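Local coordinates for protein OLD nuclease (Thermus scotoductus, PDB 6P74) that degrades linear or supercoiled double-stranded DNA from 5' to 3', nicks and linearises circular DNA, and hydrolyses ATP in a DNA-stimulated manner, at residues Y379-L392 and D491-V505. Numbering follows the deposited sequence.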
# COMPACT_ATOMS: atom_id res chain seq x y z
N TYR A 379 -0.49 -24.88 -36.44
CA TYR A 379 -1.30 -23.72 -36.77
C TYR A 379 -2.69 -24.14 -37.26
O TYR A 379 -3.71 -23.63 -36.79
CB TYR A 379 -0.59 -22.87 -37.81
CG TYR A 379 -1.40 -21.70 -38.29
CD1 TYR A 379 -1.45 -20.52 -37.56
CD2 TYR A 379 -2.13 -21.79 -39.47
CE1 TYR A 379 -2.21 -19.44 -38.00
CE2 TYR A 379 -2.88 -20.73 -39.92
CZ TYR A 379 -2.91 -19.56 -39.18
OH TYR A 379 -3.68 -18.51 -39.63
N GLY A 380 -2.73 -25.10 -38.19
CA GLY A 380 -4.01 -25.60 -38.67
C GLY A 380 -4.88 -26.18 -37.57
O GLY A 380 -6.10 -26.06 -37.61
N ASP A 381 -4.26 -26.80 -36.56
CA ASP A 381 -5.07 -27.37 -35.49
C ASP A 381 -5.68 -26.28 -34.62
O ASP A 381 -6.82 -26.41 -34.16
CB ASP A 381 -4.23 -28.33 -34.66
CG ASP A 381 -3.48 -29.34 -35.52
OD1 ASP A 381 -4.16 -30.13 -36.24
OD2 ASP A 381 -2.22 -29.31 -35.51
N ARG A 382 -4.93 -25.21 -34.38
CA ARG A 382 -5.47 -24.09 -33.61
C ARG A 382 -6.65 -23.46 -34.33
O ARG A 382 -7.71 -23.25 -33.74
CB ARG A 382 -4.37 -23.06 -33.36
CG ARG A 382 -4.79 -21.96 -32.42
CD ARG A 382 -3.58 -21.31 -31.78
NE ARG A 382 -4.02 -20.38 -30.76
CZ ARG A 382 -4.39 -19.13 -31.00
NH1 ARG A 382 -4.37 -18.64 -32.23
NH2 ARG A 382 -4.81 -18.38 -30.00
N VAL A 383 -6.48 -23.16 -35.63
CA VAL A 383 -7.58 -22.60 -36.42
C VAL A 383 -8.82 -23.46 -36.28
O VAL A 383 -9.93 -22.96 -36.07
CB VAL A 383 -7.18 -22.45 -37.89
CG1 VAL A 383 -8.38 -22.03 -38.73
CG2 VAL A 383 -6.04 -21.45 -38.04
N ALA A 384 -8.66 -24.78 -36.42
CA ALA A 384 -9.81 -25.67 -36.35
C ALA A 384 -10.40 -25.69 -34.94
O ALA A 384 -11.62 -25.60 -34.77
CB ALA A 384 -9.41 -27.08 -36.78
N ALA A 385 -9.54 -25.76 -33.92
CA ALA A 385 -10.01 -25.67 -32.54
C ALA A 385 -10.87 -24.42 -32.32
O ALA A 385 -12.02 -24.51 -31.86
CB ALA A 385 -8.81 -25.70 -31.58
N LEU A 386 -10.34 -23.25 -32.69
CA LEU A 386 -11.06 -22.00 -32.40
C LEU A 386 -12.37 -21.91 -33.18
O LEU A 386 -13.35 -21.35 -32.67
CB LEU A 386 -10.17 -20.78 -32.71
CG LEU A 386 -8.96 -20.59 -31.78
CD1 LEU A 386 -8.04 -19.48 -32.29
CD2 LEU A 386 -9.39 -20.27 -30.35
N GLN A 387 -12.42 -22.46 -34.39
CA GLN A 387 -13.69 -22.49 -35.09
C GLN A 387 -14.68 -23.43 -34.39
O GLN A 387 -15.87 -23.13 -34.30
CB GLN A 387 -13.47 -22.88 -36.55
CG GLN A 387 -14.75 -23.14 -37.32
CD GLN A 387 -15.61 -21.89 -37.44
OE1 GLN A 387 -15.08 -20.78 -37.49
NE2 GLN A 387 -16.93 -22.06 -37.48
N LEU A 388 -14.20 -24.55 -33.84
CA LEU A 388 -15.12 -25.43 -33.12
C LEU A 388 -15.60 -24.79 -31.83
O LEU A 388 -16.78 -24.88 -31.49
CB LEU A 388 -14.49 -26.79 -32.85
CG LEU A 388 -14.50 -27.69 -34.09
CD1 LEU A 388 -13.57 -28.87 -33.95
CD2 LEU A 388 -15.93 -28.14 -34.40
N PHE A 389 -14.70 -24.13 -31.09
CA PHE A 389 -15.13 -23.34 -29.95
C PHE A 389 -16.30 -22.45 -30.35
O PHE A 389 -17.33 -22.39 -29.66
CB PHE A 389 -14.00 -22.46 -29.41
CG PHE A 389 -13.11 -23.13 -28.39
CD1 PHE A 389 -13.43 -23.09 -27.05
CD2 PHE A 389 -11.93 -23.75 -28.78
CE1 PHE A 389 -12.60 -23.68 -26.11
CE2 PHE A 389 -11.08 -24.33 -27.84
CZ PHE A 389 -11.42 -24.30 -26.51
N ASN A 390 -16.15 -21.75 -31.47
CA ASN A 390 -17.18 -20.82 -31.92
C ASN A 390 -18.49 -21.56 -32.23
O ASN A 390 -19.58 -21.05 -31.96
CB ASN A 390 -16.65 -20.05 -33.13
CG ASN A 390 -17.58 -18.93 -33.56
OD1 ASN A 390 -17.71 -17.92 -32.88
ND2 ASN A 390 -18.21 -19.10 -34.72
N GLN A 391 -18.40 -22.76 -32.79
CA GLN A 391 -19.60 -23.53 -33.08
C GLN A 391 -20.21 -24.15 -31.83
O GLN A 391 -21.40 -24.45 -31.82
CB GLN A 391 -19.29 -24.61 -34.11
CG GLN A 391 -19.14 -24.04 -35.51
CD GLN A 391 -18.82 -25.08 -36.56
OE1 GLN A 391 -17.77 -25.02 -37.20
NE2 GLN A 391 -19.72 -26.04 -36.76
N LEU A 392 -19.41 -24.36 -30.80
CA LEU A 392 -19.94 -24.84 -29.53
C LEU A 392 -20.44 -23.70 -28.67
O LEU A 392 -20.95 -23.94 -27.58
CB LEU A 392 -18.86 -25.65 -28.79
CG LEU A 392 -18.51 -26.96 -29.51
CD1 LEU A 392 -17.24 -27.58 -28.99
CD2 LEU A 392 -19.67 -27.96 -29.40
N ASP A 491 -4.02 -25.61 -43.91
CA ASP A 491 -3.88 -24.49 -42.99
C ASP A 491 -4.64 -23.24 -43.41
O ASP A 491 -4.56 -22.22 -42.72
CB ASP A 491 -2.39 -24.14 -42.79
CG ASP A 491 -1.75 -23.46 -44.01
OD1 ASP A 491 -2.39 -23.35 -45.10
OD2 ASP A 491 -0.57 -23.04 -43.88
N LYS A 492 -5.38 -23.28 -44.51
CA LYS A 492 -6.15 -22.12 -44.97
C LYS A 492 -7.39 -21.94 -44.09
O LYS A 492 -8.29 -22.79 -44.14
CB LYS A 492 -6.52 -22.29 -46.44
CG LYS A 492 -5.31 -22.44 -47.38
CD LYS A 492 -5.76 -23.06 -48.71
CE LYS A 492 -5.51 -22.14 -49.89
NZ LYS A 492 -4.06 -22.10 -50.22
N PRO A 493 -7.48 -20.89 -43.27
CA PRO A 493 -8.61 -20.80 -42.32
C PRO A 493 -9.97 -20.86 -42.98
O PRO A 493 -10.85 -21.58 -42.47
CB PRO A 493 -8.37 -19.46 -41.62
CG PRO A 493 -6.89 -19.23 -41.73
CD PRO A 493 -6.50 -19.81 -43.07
N TYR A 494 -10.19 -20.15 -44.10
CA TYR A 494 -11.51 -20.15 -44.73
C TYR A 494 -11.90 -21.54 -45.20
O TYR A 494 -13.08 -21.91 -45.15
CB TYR A 494 -11.54 -19.16 -45.90
CG TYR A 494 -11.53 -17.72 -45.46
CD1 TYR A 494 -12.09 -17.33 -44.23
CD2 TYR A 494 -10.96 -16.72 -46.26
CE1 TYR A 494 -12.07 -16.00 -43.82
CE2 TYR A 494 -10.95 -15.39 -45.87
CZ TYR A 494 -11.50 -15.03 -44.65
OH TYR A 494 -11.47 -13.71 -44.28
N ARG A 495 -10.94 -22.33 -45.68
CA ARG A 495 -11.23 -23.71 -46.06
C ARG A 495 -11.59 -24.56 -44.84
O ARG A 495 -12.55 -25.33 -44.87
CB ARG A 495 -10.04 -24.31 -46.81
CG ARG A 495 -10.34 -25.66 -47.43
CD ARG A 495 -11.66 -25.59 -48.22
NE ARG A 495 -12.26 -26.91 -48.45
CZ ARG A 495 -13.51 -27.10 -48.86
NH1 ARG A 495 -14.30 -26.06 -49.09
NH2 ARG A 495 -13.98 -28.34 -49.04
N ILE A 496 -10.82 -24.44 -43.76
CA ILE A 496 -11.14 -25.20 -42.56
C ILE A 496 -12.51 -24.80 -42.04
O ILE A 496 -13.31 -25.66 -41.66
CB ILE A 496 -10.05 -25.00 -41.49
CG1 ILE A 496 -8.75 -25.67 -41.93
CG2 ILE A 496 -10.54 -25.55 -40.16
CD1 ILE A 496 -7.52 -25.15 -41.22
N ALA A 497 -12.79 -23.50 -42.01
CA ALA A 497 -14.04 -23.04 -41.44
C ALA A 497 -15.23 -23.56 -42.22
O ALA A 497 -16.22 -23.99 -41.63
CB ALA A 497 -14.06 -21.50 -41.39
N GLU A 498 -15.17 -23.51 -43.55
CA GLU A 498 -16.36 -23.92 -44.28
C GLU A 498 -16.58 -25.42 -44.18
O GLU A 498 -17.74 -25.86 -44.12
CB GLU A 498 -16.32 -23.43 -45.73
CG GLU A 498 -15.17 -23.85 -46.62
CD GLU A 498 -15.21 -23.10 -47.96
OE1 GLU A 498 -15.35 -21.85 -47.94
OE2 GLU A 498 -15.15 -23.76 -49.03
N ILE A 499 -15.52 -26.23 -44.12
CA ILE A 499 -15.73 -27.64 -43.83
C ILE A 499 -16.39 -27.81 -42.47
O ILE A 499 -17.44 -28.46 -42.35
CB ILE A 499 -14.40 -28.42 -43.90
CG1 ILE A 499 -13.96 -28.56 -45.37
CG2 ILE A 499 -14.55 -29.77 -43.26
CD1 ILE A 499 -12.50 -29.00 -45.52
N LEU A 500 -15.80 -27.21 -41.43
CA LEU A 500 -16.32 -27.41 -40.08
C LEU A 500 -17.73 -26.87 -39.92
O LEU A 500 -18.50 -27.36 -39.08
CB LEU A 500 -15.40 -26.75 -39.07
CG LEU A 500 -14.12 -27.53 -38.86
CD1 LEU A 500 -13.14 -26.74 -38.00
CD2 LEU A 500 -14.48 -28.87 -38.24
N LYS A 501 -18.08 -25.85 -40.69
CA LYS A 501 -19.44 -25.32 -40.60
C LYS A 501 -20.49 -26.33 -41.07
O LYS A 501 -21.67 -26.16 -40.72
CB LYS A 501 -19.55 -24.01 -41.39
CG LYS A 501 -18.90 -22.79 -40.70
CD LYS A 501 -19.09 -21.51 -41.51
CE LYS A 501 -18.30 -20.35 -40.91
NZ LYS A 501 -18.38 -19.10 -41.73
N THR A 502 -20.12 -27.36 -41.84
CA THR A 502 -21.11 -28.36 -42.25
C THR A 502 -21.24 -29.51 -41.26
O THR A 502 -22.11 -30.37 -41.44
CB THR A 502 -20.78 -28.94 -43.63
OG1 THR A 502 -19.57 -29.70 -43.54
CG2 THR A 502 -20.62 -27.84 -44.67
N VAL A 503 -20.38 -29.52 -40.23
CA VAL A 503 -20.39 -30.59 -39.19
C VAL A 503 -21.46 -30.24 -38.14
O VAL A 503 -21.80 -29.05 -38.02
CB VAL A 503 -19.01 -30.77 -38.55
CG1 VAL A 503 -19.02 -31.84 -37.46
CG2 VAL A 503 -17.94 -31.07 -39.58
N ASP A 504 -21.95 -31.25 -37.42
CA ASP A 504 -22.98 -31.05 -36.37
C ASP A 504 -22.37 -31.33 -34.99
O ASP A 504 -22.28 -32.52 -34.62
CB ASP A 504 -24.22 -31.91 -36.63
CG ASP A 504 -25.09 -32.10 -35.40
OD1 ASP A 504 -25.06 -31.22 -34.52
OD2 ASP A 504 -25.80 -33.13 -35.34
N VAL A 505 -21.98 -30.28 -34.27
CA VAL A 505 -21.37 -30.42 -32.91
C VAL A 505 -22.17 -31.48 -32.13
O VAL A 505 -21.58 -32.11 -31.24
CB VAL A 505 -21.33 -29.08 -32.17
CG1 VAL A 505 -20.27 -28.15 -32.73
CG2 VAL A 505 -22.69 -28.39 -32.16
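Leu500 drops as a knob into a hole formed by Ala384, Gln387, Leu388 and Gln391, its CD1 lying 3.9 Å from Ala384 CB while its CD2 meets CD2 of Leu388, the two side chains crossing at about a right angle. One turn earlier Ile496 splits its branches: CG2 rests on Ala384 CB at 3.9 Å, and CD1 touches both the carbonyl oxygen of Gly380 and Val383 CG1. The latter methyl, anti to its own backbone nitrogen (chi1 173°), also packs on Pro493 in the first turn of helix 493-501. Two helices of the Toprim domain meet here, running roughly the same way at 41° with axes 9.6 Å apart; small Gly380 and Ala384 on helix 379-391 face the bulkier Ile496 and Leu500. The same helix carries Asp381, a probable ligand of the second divalent metal, turned away from this interface. Beside the apolar seam, two glutamine amides work in relay. Gln387, bent at chi2 (64°), gives its NE2 to Gln391 OE1 over 3.1 Å in a nearly straight bond, an arrangement in which OE1 of Gln391 accepts and its NE2 is left to donate. Gln391 NE2 then reaches Leu500 O at 2.9 Å, from above the carbonyl plane; Val503 N approaches that oxygen from the opposite face. Further along, Leu392 packs against Val505, the two side chains sliding past each other in opposite directions, while helix 513-523 touches Leu388 and Leu392 through Ile519.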